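PDB 6EWJ: putative capsular polysaccharide biosynthesis protein from Streptococcus pneumoniae serotype 4, which probably transfers an amino group to a sugar with pyridoxal phosphate as cofactor, serving as an essential aminotransferase of teichoic acid biosynthesis. Local coordinates for residues Glu82-Ala87 against Phe114-Asp119; Lys130-Val135 against Asp145-Val150; Lys289-Arg294 against Thr387-Glu392; Asn379-Pro384 against Glu399-Val404; Leu68-Arg73 against Pro260-Asn265. One frame throughout, in Å; residues are numbered along the deposited sequence.

Interaction 1. Residues Glu82-Ala87 against Phe114-Asp119; sequences EVIVPA and FEMDYD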
# COMPACT_ATOMS: atom_id res chain seq x y z
N GLU A 82 12.73 -12.27 17.74
CA GLU A 82 12.55 -11.04 18.50
C GLU A 82 13.14 -9.83 17.76
O GLU A 82 14.15 -9.95 17.02
CB GLU A 82 13.19 -11.17 19.88
CG GLU A 82 12.44 -12.16 20.77
CD GLU A 82 13.11 -12.44 22.08
OE1 GLU A 82 14.26 -11.96 22.33
OE2 GLU A 82 12.48 -13.15 22.90
N VAL A 83 12.43 -8.72 17.84
CA VAL A 83 12.89 -7.46 17.25
C VAL A 83 12.85 -6.40 18.31
O VAL A 83 11.81 -6.16 18.91
CB VAL A 83 12.03 -6.97 16.07
CG1 VAL A 83 12.59 -5.67 15.49
CG2 VAL A 83 11.95 -8.04 15.02
N ILE A 84 13.98 -5.76 18.52
CA ILE A 84 14.08 -4.75 19.55
C ILE A 84 13.71 -3.37 19.01
O ILE A 84 14.21 -2.95 17.96
CB ILE A 84 15.49 -4.74 20.18
CG1 ILE A 84 15.64 -5.96 21.09
CG2 ILE A 84 15.72 -3.47 20.94
CD1 ILE A 84 17.02 -6.23 21.62
N VAL A 85 12.89 -2.66 19.76
CA VAL A 85 12.50 -1.31 19.45
C VAL A 85 12.54 -0.46 20.73
O VAL A 85 12.34 -0.99 21.81
CB VAL A 85 11.08 -1.20 18.89
CG1 VAL A 85 11.00 -1.91 17.57
CG2 VAL A 85 10.01 -1.78 19.84
N PRO A 86 12.73 0.86 20.59
CA PRO A 86 12.57 1.69 21.77
C PRO A 86 11.15 1.75 22.28
O PRO A 86 10.20 1.62 21.49
CB PRO A 86 13.02 3.08 21.30
CG PRO A 86 13.76 2.88 20.00
CD PRO A 86 13.13 1.64 19.41
N ALA A 87 11.01 1.93 23.60
CA ALA A 87 9.72 2.13 24.24
C ALA A 87 9.14 3.50 23.86
O ALA A 87 7.90 3.66 23.82
CB ALA A 87 9.84 1.98 25.74
N PHE A 114 16.17 10.76 23.88
CA PHE A 114 15.22 9.78 23.42
C PHE A 114 15.84 8.43 23.17
O PHE A 114 15.10 7.43 23.06
CB PHE A 114 14.54 10.27 22.14
CG PHE A 114 15.48 10.42 20.99
CD1 PHE A 114 15.78 9.34 20.20
CD2 PHE A 114 16.15 11.63 20.79
CE1 PHE A 114 16.64 9.46 19.17
CE2 PHE A 114 17.03 11.76 19.77
CZ PHE A 114 17.28 10.67 18.95
N GLU A 115 17.16 8.37 23.00
CA GLU A 115 17.80 7.13 22.56
C GLU A 115 17.66 6.03 23.59
O GLU A 115 17.54 6.29 24.80
CB GLU A 115 19.28 7.33 22.26
CG GLU A 115 19.62 8.18 21.02
CD GLU A 115 21.11 8.18 20.75
OE1 GLU A 115 21.68 7.09 20.57
OE2 GLU A 115 21.75 9.28 20.69
N MET A 116 17.66 4.79 23.11
CA MET A 116 17.67 3.63 23.98
C MET A 116 18.88 3.69 24.92
O MET A 116 19.99 4.16 24.54
CB MET A 116 17.71 2.33 23.19
CG MET A 116 16.37 1.96 22.59
SD MET A 116 16.40 0.42 21.68
CE MET A 116 17.37 0.95 20.23
N ASP A 117 18.65 3.27 26.17
CA ASP A 117 19.71 2.98 27.09
C ASP A 117 20.38 1.73 26.53
O ASP A 117 19.76 0.68 26.44
CB ASP A 117 19.12 2.76 28.50
CG ASP A 117 20.14 2.36 29.53
OD1 ASP A 117 21.06 1.58 29.23
OD2 ASP A 117 19.97 2.77 30.70
N TYR A 118 21.65 1.86 26.12
CA TYR A 118 22.31 0.80 25.34
C TYR A 118 22.80 -0.34 26.19
O TYR A 118 23.13 -1.38 25.66
CB TYR A 118 23.43 1.39 24.43
CG TYR A 118 22.85 2.29 23.38
CD1 TYR A 118 22.07 1.75 22.36
CD2 TYR A 118 22.97 3.66 23.44
CE1 TYR A 118 21.50 2.54 21.38
CE2 TYR A 118 22.37 4.47 22.47
CZ TYR A 118 21.61 3.88 21.44
OH TYR A 118 20.97 4.63 20.44
N ASP A 119 22.89 -0.10 27.51
CA ASP A 119 23.18 -1.15 28.46
C ASP A 119 21.95 -2.03 28.56
O ASP A 119 22.07 -3.25 28.50
CB ASP A 119 23.51 -0.58 29.85
CG ASP A 119 24.78 0.26 29.85
OD1 ASP A 119 25.77 -0.13 29.17
OD2 ASP A 119 24.81 1.29 30.56
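P86, the last residue of strand 82-86, and M116, in the link that leads into helix 118-124, bring their CA atoms to 5.9 Å, where the two backbones come nearest. The strand is one of the parallel strands in the seven-stranded sheet of the large domain, and the side chain of P86 is about 9 Å from that of Y351, which binds pyridoxal phosphate. M116 carries nearly the whole contact from its side. Its CG rests against the proline ring, 3.8 Å from P86 CB; the extended chi2 (-179°) carries SD out beside the ring to I84 CG2, 4.0 Å away, and the turn at chi3 (-72°) swings only CE, which comes to 4.1 Å from P86 CG. I84 and P86 are two residues apart and project to the same side, while V85 faces helix 92-99. The long flexible methionine suits this place: it follows a rigid ring and a branched side chain. Behind it, Y118 OH donates to the anti lone pair of E115 OE1, 2.6 Å away, and D117 is the N-cap. Across the contact everything is apolar, which implies that shape and the exclusion of water hold the link to the strand.

Interaction 2. Residues Lys130-Val135 against Asp145-Val150; sequences KVIIPV and DRLFQV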
# COMPACT_ATOMS: atom_id res chain seq x y z
N LYS A 130 16.80 -10.89 16.14
CA LYS A 130 17.24 -10.74 14.75
C LYS A 130 17.52 -9.31 14.30
O LYS A 130 18.37 -9.09 13.41
CB LYS A 130 16.20 -11.32 13.78
CG LYS A 130 15.89 -12.79 13.94
CD LYS A 130 17.12 -13.68 13.95
CE LYS A 130 16.72 -15.14 13.91
NZ LYS A 130 17.92 -15.99 13.86
N VAL A 131 16.80 -8.34 14.86
CA VAL A 131 16.82 -6.98 14.35
C VAL A 131 16.71 -6.00 15.50
O VAL A 131 16.01 -6.26 16.49
CB VAL A 131 15.66 -6.71 13.36
CG1 VAL A 131 15.52 -5.24 13.03
CG2 VAL A 131 15.86 -7.49 12.07
N ILE A 132 17.40 -4.88 15.37
CA ILE A 132 17.24 -3.74 16.24
C ILE A 132 16.75 -2.61 15.35
O ILE A 132 17.35 -2.35 14.27
CB ILE A 132 18.55 -3.34 16.94
CG1 ILE A 132 19.03 -4.47 17.83
CG2 ILE A 132 18.33 -2.08 17.79
CD1 ILE A 132 20.46 -4.37 18.29
N ILE A 133 15.70 -1.92 15.79
CA ILE A 133 15.16 -0.73 15.11
C ILE A 133 15.33 0.56 15.97
O ILE A 133 14.39 0.96 16.68
CB ILE A 133 13.65 -0.91 14.69
CG1 ILE A 133 13.43 -2.25 13.97
CG2 ILE A 133 13.20 0.26 13.79
CD1 ILE A 133 11.98 -2.53 13.54
N PRO A 134 16.49 1.25 15.88
CA PRO A 134 16.56 2.59 16.42
C PRO A 134 15.67 3.57 15.65
O PRO A 134 15.50 3.39 14.42
CB PRO A 134 18.05 2.98 16.20
CG PRO A 134 18.75 1.73 15.75
CD PRO A 134 17.67 0.93 15.06
N VAL A 135 15.16 4.59 16.33
CA VAL A 135 14.45 5.67 15.69
C VAL A 135 15.24 6.96 15.75
O VAL A 135 15.75 7.36 16.82
CB VAL A 135 13.04 5.87 16.27
CG1 VAL A 135 13.05 6.23 17.74
CG2 VAL A 135 12.27 6.95 15.54
N ASP A 145 28.00 4.08 16.56
CA ASP A 145 29.19 3.41 17.03
C ASP A 145 28.87 2.47 18.19
O ASP A 145 29.36 1.35 18.22
CB ASP A 145 30.30 4.39 17.45
CG ASP A 145 30.92 5.12 16.24
OD1 ASP A 145 30.63 4.78 15.09
OD2 ASP A 145 31.72 6.05 16.49
N ARG A 146 28.07 2.93 19.14
CA ARG A 146 27.68 2.09 20.26
C ARG A 146 26.76 0.94 19.83
O ARG A 146 26.98 -0.22 20.18
CB ARG A 146 26.98 2.91 21.33
CG ARG A 146 26.59 2.13 22.57
CD ARG A 146 27.81 1.50 23.28
NE ARG A 146 27.38 0.54 24.29
CZ ARG A 146 26.93 0.84 25.51
NH1 ARG A 146 26.82 2.10 25.91
NH2 ARG A 146 26.57 -0.15 26.33
N LEU A 147 25.76 1.24 19.02
CA LEU A 147 24.87 0.17 18.49
C LEU A 147 25.63 -0.97 17.79
O LEU A 147 25.40 -2.12 18.10
CB LEU A 147 23.84 0.77 17.53
CG LEU A 147 22.69 1.46 18.22
CD1 LEU A 147 21.98 2.49 17.33
CD2 LEU A 147 21.71 0.36 18.68
N PHE A 148 26.56 -0.62 16.89
CA PHE A 148 27.36 -1.66 16.20
C PHE A 148 28.29 -2.44 17.16
O PHE A 148 28.53 -3.63 16.96
CB PHE A 148 28.14 -1.09 14.99
CG PHE A 148 27.29 -0.95 13.75
CD1 PHE A 148 26.90 -2.08 13.03
CD2 PHE A 148 26.87 0.30 13.30
CE1 PHE A 148 26.09 -1.97 11.91
CE2 PHE A 148 26.10 0.42 12.14
CZ PHE A 148 25.68 -0.73 11.46
N GLN A 149 28.78 -1.77 18.19
CA GLN A 149 29.58 -2.43 19.27
C GLN A 149 28.74 -3.46 20.03
O GLN A 149 29.19 -4.56 20.27
CB GLN A 149 30.12 -1.37 20.25
CG GLN A 149 31.21 -0.48 19.67
CD GLN A 149 31.59 0.73 20.55
OE1 GLN A 149 30.97 0.99 21.58
NE2 GLN A 149 32.60 1.48 20.12
N VAL A 150 27.48 -3.11 20.32
CA VAL A 150 26.54 -4.03 21.00
C VAL A 150 26.29 -5.31 20.20
O VAL A 150 26.45 -6.41 20.73
CB VAL A 150 25.18 -3.38 21.31
CG1 VAL A 150 24.17 -4.42 21.76
CG2 VAL A 150 25.34 -2.30 22.37
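L147, on helix 144-153, puts its two methyl groups on two different residues of 130-135, one on the strand and one just past its end. Its CG stands opposite the carbonyl carbon, beside the backbone N (chi1 -78°), and from there the fork opens onto the sheet. The CD1 branch lands on the proline: L147 CD1 is 3.7 Å from P134 CG, and P134 CB is a little farther off, so the methyl sits against the outer corner of the ring. The CD2 branch turns to I132 and meets its CG2 methyl more loosely, at 4.3 Å. I132 offers that methyl because its CG1 lies beside the backbone N (chi1 -63°), which places CG2 beside the carbonyl carbon. A forked leucine suits the task of touching two neighbours, and a branched isoleucine and a stiff proline give it a firm surface. V131, I133 and V135 point the other way, and V131 and I133 touch strand 82-86. Y118 and L121 of helix 118-124 and I173 of strand 172-177 also border L147, while R146 turns outward to D119 and E122. Strand 129-132, this helix and the parallel neighbouring strand 172-177 follow in order, with helix 163-168 also in the connection; a helix laid on the sheet within such a beta-alpha-beta crossover is typical of the large domain of fold-type I pyridoxal phosphate enzymes.

Interaction 3. Residues Lys289-Arg294 against Thr387-Glu392; sequences KDIVDR and TKLSDE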
# COMPACT_ATOMS: atom_id res chain seq x y z
N LYS A 289 17.02 24.94 9.62
CA LYS A 289 18.17 25.31 10.44
C LYS A 289 17.98 26.69 11.07
O LYS A 289 18.13 26.86 12.29
CB LYS A 289 19.45 25.24 9.61
CG LYS A 289 20.68 25.59 10.43
CD LYS A 289 21.92 25.77 9.56
CE LYS A 289 23.15 25.13 10.25
NZ LYS A 289 24.30 24.94 9.30
N ASP A 290 17.65 27.66 10.24
CA ASP A 290 17.41 29.04 10.68
C ASP A 290 16.29 29.15 11.71
O ASP A 290 16.40 29.95 12.64
CB ASP A 290 17.08 29.94 9.50
CG ASP A 290 18.22 30.07 8.49
OD1 ASP A 290 19.37 29.62 8.74
OD2 ASP A 290 17.94 30.61 7.40
N ILE A 291 15.19 28.39 11.53
CA ILE A 291 14.11 28.38 12.52
C ILE A 291 14.61 27.76 13.82
O ILE A 291 14.31 28.29 14.88
CB ILE A 291 12.85 27.63 12.02
CG1 ILE A 291 12.21 28.41 10.86
CG2 ILE A 291 11.82 27.44 13.14
CD1 ILE A 291 11.34 27.58 9.98
N VAL A 292 15.33 26.65 13.74
CA VAL A 292 15.80 25.96 14.94
C VAL A 292 16.76 26.85 15.72
O VAL A 292 16.63 26.99 16.93
CB VAL A 292 16.40 24.57 14.66
CG1 VAL A 292 17.18 24.04 15.85
CG2 VAL A 292 15.28 23.57 14.32
N ASP A 293 17.68 27.49 15.01
CA ASP A 293 18.60 28.41 15.69
C ASP A 293 17.85 29.54 16.39
O ASP A 293 18.25 29.97 17.46
CB ASP A 293 19.66 28.94 14.71
CG ASP A 293 20.59 27.85 14.20
OD1 ASP A 293 20.72 26.78 14.84
OD2 ASP A 293 21.21 28.08 13.14
N ARG A 294 16.79 30.06 15.75
CA ARG A 294 16.00 31.16 16.33
C ARG A 294 15.27 30.68 17.60
O ARG A 294 15.33 31.33 18.66
CB ARG A 294 15.05 31.76 15.28
CG ARG A 294 14.19 32.91 15.76
CD ARG A 294 13.28 33.42 14.67
NE ARG A 294 14.04 34.27 13.78
CZ ARG A 294 14.23 35.58 13.91
NH1 ARG A 294 13.67 36.29 14.89
NH2 ARG A 294 14.99 36.19 13.03
N THR A 387 8.45 24.81 6.93
CA THR A 387 9.01 25.89 6.11
C THR A 387 8.01 26.97 5.70
O THR A 387 8.36 27.86 4.96
CB THR A 387 9.67 25.28 4.87
OG1 THR A 387 8.78 24.31 4.29
CG2 THR A 387 10.96 24.59 5.29
N LYS A 388 6.76 26.84 6.15
CA LYS A 388 5.77 27.90 6.03
C LYS A 388 5.74 28.85 7.24
O LYS A 388 5.06 29.87 7.19
CB LYS A 388 4.37 27.30 5.79
CG LYS A 388 4.29 26.27 4.65
CD LYS A 388 4.48 26.90 3.28
CE LYS A 388 3.26 27.66 2.79
NZ LYS A 388 3.48 28.06 1.38
N LEU A 389 6.49 28.54 8.29
CA LEU A 389 6.62 29.46 9.44
C LEU A 389 7.38 30.74 9.06
O LEU A 389 8.48 30.67 8.52
CB LEU A 389 7.40 28.80 10.59
CG LEU A 389 6.74 27.70 11.39
CD1 LEU A 389 7.76 27.09 12.35
CD2 LEU A 389 5.54 28.23 12.16
N SER A 390 6.79 31.89 9.35
CA SER A 390 7.51 33.15 9.28
C SER A 390 8.37 33.35 10.54
O SER A 390 8.07 32.81 11.61
CB SER A 390 6.53 34.31 9.16
OG SER A 390 5.77 34.45 10.36
N ASP A 391 9.40 34.19 10.43
CA ASP A 391 10.16 34.63 11.60
C ASP A 391 9.28 35.25 12.70
O ASP A 391 9.49 34.97 13.87
CB ASP A 391 11.30 35.56 11.16
CG ASP A 391 12.39 34.83 10.37
OD1 ASP A 391 12.45 33.58 10.42
OD2 ASP A 391 13.16 35.48 9.67
N GLU A 392 8.29 36.04 12.32
CA GLU A 392 7.37 36.70 13.26
C GLU A 392 6.57 35.66 14.07
O GLU A 392 6.37 35.80 15.27
CB GLU A 392 6.41 37.65 12.53
CG GLU A 392 7.05 38.89 11.93
CD GLU A 392 7.71 38.70 10.54
OE1 GLU A 392 7.81 37.56 9.99
OE2 GLU A 392 8.15 39.74 9.99
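D391 OD1 lies between two arginines, R294 across the contact and R287, one turn before I291 on the same helix. R287 is its stronger partner, forming a salt bridge through NH2 and also bonding L389 O. The link to R294 is a long one: R294 NE is 3.8 Å from D391 OD1, and since the oxygen is well out of the guanidinium plane, only the charges attract. The two flat groups are in fact stacked, their planes 21° apart, with D391 CB 3.9 Å above the centre of the guanidinium. R294 gets there by running out straight, its CG anti to the backbone N (chi1 180°), before it bends at chi3; its NH1 makes a salt bridge with D395, one turn further along helix 391-409. This is the start of that helix, with S390 as N-cap bonding E393 N through OG, and it packs beside the long helix 268-299 in the C-terminal part of the fold. Below the charged layer the contact becomes apolar, and branched aliphatic residues suit this buried side. I291 and L389 cross at about a right angle, and I291 CG2 meets L389 CD1 at 4.2 Å while the other branch of the isoleucine, CD1, reaches the CB of the leucine. V394 and L385 also touch I291, and Y295 and I12 touch L389.

Interaction 4. Residues Asn379-Pro384 against Glu399-Val404; sequences NEITLP and ETFKTV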
# COMPACT_ATOMS: atom_id res chain seq x y z
N ASN A 379 6.68 15.59 30.12
CA ASN A 379 6.87 17.05 30.03
C ASN A 379 7.24 17.51 28.60
O ASN A 379 7.72 18.62 28.42
CB ASN A 379 7.89 17.53 31.05
CG ASN A 379 9.27 16.93 30.85
OD1 ASN A 379 9.43 15.84 30.29
ND2 ASN A 379 10.27 17.61 31.35
N GLU A 380 6.96 16.67 27.62
CA GLU A 380 7.37 16.91 26.27
C GLU A 380 6.30 17.68 25.53
O GLU A 380 5.09 17.33 25.61
CB GLU A 380 7.68 15.59 25.56
CG GLU A 380 8.40 15.74 24.23
CD GLU A 380 7.52 16.15 23.06
OE1 GLU A 380 6.33 15.76 23.00
OE2 GLU A 380 8.00 16.86 22.14
N ILE A 381 6.73 18.72 24.81
CA ILE A 381 5.90 19.45 23.87
C ILE A 381 6.65 19.70 22.58
O ILE A 381 7.78 20.23 22.58
CB ILE A 381 5.39 20.78 24.47
CG1 ILE A 381 4.43 20.49 25.67
CG2 ILE A 381 4.61 21.58 23.45
CD1 ILE A 381 4.11 21.71 26.51
N THR A 382 6.01 19.37 21.47
CA THR A 382 6.58 19.64 20.19
C THR A 382 5.97 20.91 19.63
O THR A 382 4.75 21.01 19.49
CB THR A 382 6.37 18.48 19.22
OG1 THR A 382 6.62 17.26 19.88
CG2 THR A 382 7.28 18.57 18.04
N LEU A 383 6.83 21.87 19.31
CA LEU A 383 6.42 23.12 18.65
C LEU A 383 6.53 22.98 17.16
O LEU A 383 7.30 22.14 16.71
CB LEU A 383 7.34 24.27 19.07
CG LEU A 383 7.48 24.52 20.58
CD1 LEU A 383 8.42 25.69 20.81
CD2 LEU A 383 6.14 24.76 21.23
N PRO A 384 5.76 23.79 16.41
CA PRO A 384 5.75 23.72 14.98
C PRO A 384 7.16 23.96 14.39
O PRO A 384 7.91 24.82 14.89
CB PRO A 384 4.82 24.87 14.58
CG PRO A 384 3.86 24.95 15.69
CD PRO A 384 4.77 24.78 16.89
N GLU A 399 7.96 33.65 22.65
CA GLU A 399 7.57 34.50 23.74
C GLU A 399 6.25 33.96 24.41
O GLU A 399 6.18 33.93 25.64
CB GLU A 399 7.74 36.00 23.40
CG GLU A 399 6.59 36.53 22.67
CD GLU A 399 5.49 36.99 23.63
OE1 GLU A 399 4.98 36.15 24.40
OE2 GLU A 399 5.18 38.20 23.64
N THR A 400 5.30 33.44 23.62
CA THR A 400 4.04 32.85 24.15
C THR A 400 4.27 31.57 24.97
O THR A 400 3.71 31.41 26.05
CB THR A 400 3.01 32.55 23.04
OG1 THR A 400 2.74 33.73 22.28
CG2 THR A 400 1.70 32.04 23.64
N PHE A 401 5.14 30.69 24.49
CA PHE A 401 5.43 29.44 25.19
C PHE A 401 6.09 29.73 26.56
O PHE A 401 5.72 29.12 27.58
CB PHE A 401 6.31 28.56 24.28
CG PHE A 401 6.51 27.15 24.75
CD1 PHE A 401 5.64 26.50 25.63
CD2 PHE A 401 7.58 26.43 24.25
CE1 PHE A 401 5.85 25.18 26.00
CE2 PHE A 401 7.80 25.12 24.61
CZ PHE A 401 6.95 24.49 25.50
N LYS A 402 7.02 30.70 26.60
CA LYS A 402 7.59 31.12 27.89
C LYS A 402 6.54 31.67 28.85
O LYS A 402 6.43 31.18 29.97
CB LYS A 402 8.66 32.19 27.70
CG LYS A 402 9.94 31.69 27.07
CD LYS A 402 10.90 32.86 26.97
CE LYS A 402 11.62 32.90 25.66
NZ LYS A 402 12.63 34.00 25.66
N THR A 403 5.75 32.64 28.39
CA THR A 403 4.69 33.26 29.20
C THR A 403 3.68 32.24 29.70
O THR A 403 3.28 32.26 30.88
CB THR A 403 3.96 34.37 28.42
OG1 THR A 403 4.89 35.37 28.04
CG2 THR A 403 2.83 35.04 29.26
N VAL A 404 3.25 31.36 28.80
CA VAL A 404 2.25 30.34 29.13
C VAL A 404 2.76 29.35 30.15
O VAL A 404 2.05 29.02 31.09
CB VAL A 404 1.74 29.61 27.85
CG1 VAL A 404 1.12 28.27 28.19
CG2 VAL A 404 0.73 30.49 27.13
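F401 reaches from helix 391-409 to the edge strand 380-383 and has the largest buried surface of the contact, followed by L383 and I381. Its CG is anti to the backbone N (chi1 -170°), which brings the ring up to two strand residues, L383 over one face and I381 obliquely at its far part. The CD2 methyl of L383 stands 4.1 Å from the centroid of the F401 ring and 26° off the ring normal, a CH-pi contact, while its other methyl, CD1, comes to 3.6 Å from F401 CD2. I381 CD1 is 3.9 Å from F401 CE1, and these two side chains run antiparallel alongside one another. A flat, wide ring suits a helix that stands well back from the strand, the closest CA atoms (L383 and F401) being 9.1 Å apart, and aliphatic residues at alternate strand positions supply the surface it packs on. T382, between them, faces away, and its OG1 donates to E380 OE2 at 2.7 Å on the syn side of the carboxylate. I336 of helix 330-342 touches both I381 and F401, T323 and V325 of the middle strand lie against the ring, and Y295 and F299 of helix 268-299 adjoin L383. An antiparallel three-stranded sheet covered by helices in this way is typical of the small C-terminal domain of fold-type I aminotransferases.

Interaction 5. Residues Leu68-Arg73 against Pro260-Asn265; sequences LELILR and PAYKCN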
# COMPACT_ATOMS: atom_id res chain seq x y z
N LEU A 68 9.66 -0.41 6.05
CA LEU A 68 10.15 -1.11 7.24
C LEU A 68 9.63 -2.56 7.27
O LEU A 68 10.38 -3.52 7.48
CB LEU A 68 9.75 -0.36 8.50
CG LEU A 68 10.49 -0.63 9.81
CD1 LEU A 68 12.01 -0.53 9.70
CD2 LEU A 68 9.95 0.32 10.90
N GLU A 69 8.34 -2.75 7.03
CA GLU A 69 7.83 -4.12 6.88
C GLU A 69 8.60 -4.94 5.86
O GLU A 69 8.91 -6.13 6.11
CB GLU A 69 6.30 -4.17 6.58
CG GLU A 69 5.73 -5.56 6.78
CD GLU A 69 4.19 -5.61 6.92
OE1 GLU A 69 3.56 -4.61 7.34
OE2 GLU A 69 3.60 -6.68 6.66
N LEU A 70 8.81 -4.38 4.66
CA LEU A 70 9.49 -5.16 3.61
C LEU A 70 10.91 -5.53 3.98
O LEU A 70 11.35 -6.62 3.67
CB LEU A 70 9.43 -4.49 2.24
CG LEU A 70 8.04 -4.49 1.57
CD1 LEU A 70 8.21 -4.12 0.11
CD2 LEU A 70 7.27 -5.80 1.71
N ILE A 71 11.60 -4.63 4.66
CA ILE A 71 12.94 -4.96 5.17
C ILE A 71 12.87 -6.22 6.05
O ILE A 71 13.63 -7.18 5.87
CB ILE A 71 13.55 -3.76 5.95
CG1 ILE A 71 13.84 -2.61 4.98
CG2 ILE A 71 14.82 -4.19 6.68
CD1 ILE A 71 14.16 -1.28 5.63
N LEU A 72 11.92 -6.21 7.00
CA LEU A 72 11.71 -7.37 7.82
C LEU A 72 11.37 -8.59 7.03
O LEU A 72 11.86 -9.68 7.34
CB LEU A 72 10.64 -7.11 8.88
CG LEU A 72 10.91 -6.02 9.91
CD1 LEU A 72 9.76 -6.03 10.92
CD2 LEU A 72 12.25 -6.19 10.59
N ARG A 73 10.51 -8.45 6.00
CA ARG A 73 10.16 -9.62 5.19
C ARG A 73 11.33 -10.11 4.32
O ARG A 73 11.49 -11.31 4.11
CB ARG A 73 8.91 -9.38 4.36
CG ARG A 73 7.67 -9.17 5.20
CD ARG A 73 6.42 -8.99 4.37
NE ARG A 73 5.27 -8.84 5.24
CZ ARG A 73 4.63 -9.80 5.89
NH1 ARG A 73 4.95 -11.09 5.77
NH2 ARG A 73 3.60 -9.47 6.67
N PRO A 260 3.06 -15.14 -2.66
CA PRO A 260 1.85 -14.29 -2.69
C PRO A 260 2.09 -13.00 -1.91
O PRO A 260 1.66 -12.88 -0.76
CB PRO A 260 0.77 -15.18 -2.02
CG PRO A 260 1.47 -16.45 -1.63
CD PRO A 260 2.94 -16.14 -1.58
N ALA A 261 2.73 -12.02 -2.56
CA ALA A 261 3.25 -10.85 -1.89
C ALA A 261 2.27 -9.65 -1.91
O ALA A 261 1.06 -9.88 -1.83
CB ALA A 261 4.62 -10.51 -2.44
N TYR A 262 2.78 -8.42 -1.88
CA TYR A 262 2.06 -7.26 -1.32
C TYR A 262 1.92 -6.22 -2.44
O TYR A 262 2.22 -6.51 -3.63
CB TYR A 262 2.77 -6.70 -0.04
CG TYR A 262 3.01 -7.80 0.92
CD1 TYR A 262 2.03 -8.19 1.82
CD2 TYR A 262 4.20 -8.55 0.86
CE1 TYR A 262 2.22 -9.30 2.67
CE2 TYR A 262 4.39 -9.64 1.68
CZ TYR A 262 3.39 -10.03 2.55
OH TYR A 262 3.63 -11.13 3.33
N LYS A 263 1.45 -5.03 -2.09
CA LYS A 263 1.04 -4.06 -3.07
C LYS A 263 1.35 -2.73 -2.43
O LYS A 263 0.50 -2.11 -1.80
CB LYS A 263 -0.46 -4.28 -3.39
CG LYS A 263 -1.05 -3.34 -4.40
CD LYS A 263 -0.21 -3.25 -5.69
CE LYS A 263 -0.84 -2.30 -6.70
NZ LYS A 263 0.11 -1.87 -7.76
N CYS A 264 2.61 -2.28 -2.59
CA CYS A 264 3.02 -1.03 -2.01
C CYS A 264 4.02 -0.24 -2.80
O CYS A 264 4.78 0.53 -2.23
CB CYS A 264 3.52 -1.27 -0.58
SG CYS A 264 4.81 -2.51 -0.45
N ASN A 265 3.92 -0.34 -4.11
CA ASN A 265 4.74 0.44 -5.05
C ASN A 265 4.38 1.92 -5.06
O ASN A 265 3.28 2.30 -4.60
CB ASN A 265 4.58 -0.11 -6.49
CG ASN A 265 3.13 -0.12 -6.93
OD1 ASN A 265 2.25 -0.72 -6.26
ND2 ASN A 265 2.84 0.49 -8.06
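R73 and Y262 supply the polar part of the contact; their side chains cross at about a right angle, though the two flat groups are only 32° apart. R73 is extended from CG to NE, which carries its guanidinium over the end of the tyrosine: R73 NH1 is 2.8 Å from Y262 OH, but the hydroxyl lies over a face and the angle is too poor for a hydrogen bond. Y262 CZ stands 3.4 Å above the guanidinium plane, toward its rim. R73 grips E69 OE2 side-on in a salt bridge, NH2 at 2.8 Å and NE at 3.1 Å, in the guanidinium plane, which holds the rotation of the guanidinium. The apolar part falls to L70, whose CD1 meets C264 SG at 3.8 Å and whose CD2 rests obliquely near the Y262 ring; two methyl ends suit two neighbours. Helix 64-74 begins with the pyridoxal phosphate-binding A64 and T65, and the C264 side chain is about 9 Å from that of T65. In the dimer interface, Y262 stacks on H99 of the second subunit and K263 forms a salt bridge with E211 of that subunit. The chemistry implies that E69 orients the arginine face toward the tyrosine oxygen, an attraction that is probably electrostatic.

How the interactions relate
Interactions 1 and 2 adjoin, their centres 8 Å apart, on neighbouring parallel strands 82-86 and 129-132 of the seven-stranded sheet, and follow in series along the chain. Interaction 5 brackets both in sequence, joining helix 64-74 to a loop 187 residues on; it touches interaction 2 through L72 and V131, with centres 22 Å apart. Interactions 3 and 4, 15 Å apart centre to centre, share helix 391-409, and their segments alternate along the chain. This C-terminal pair lies 28 to 39 Å, centre to centre, from the other three contacts. Contacts thus cluster into a large sheet domain and a smaller C-terminal domain, consistent with a fold-type I aminotransferase, with interaction 5 beside the second subunit.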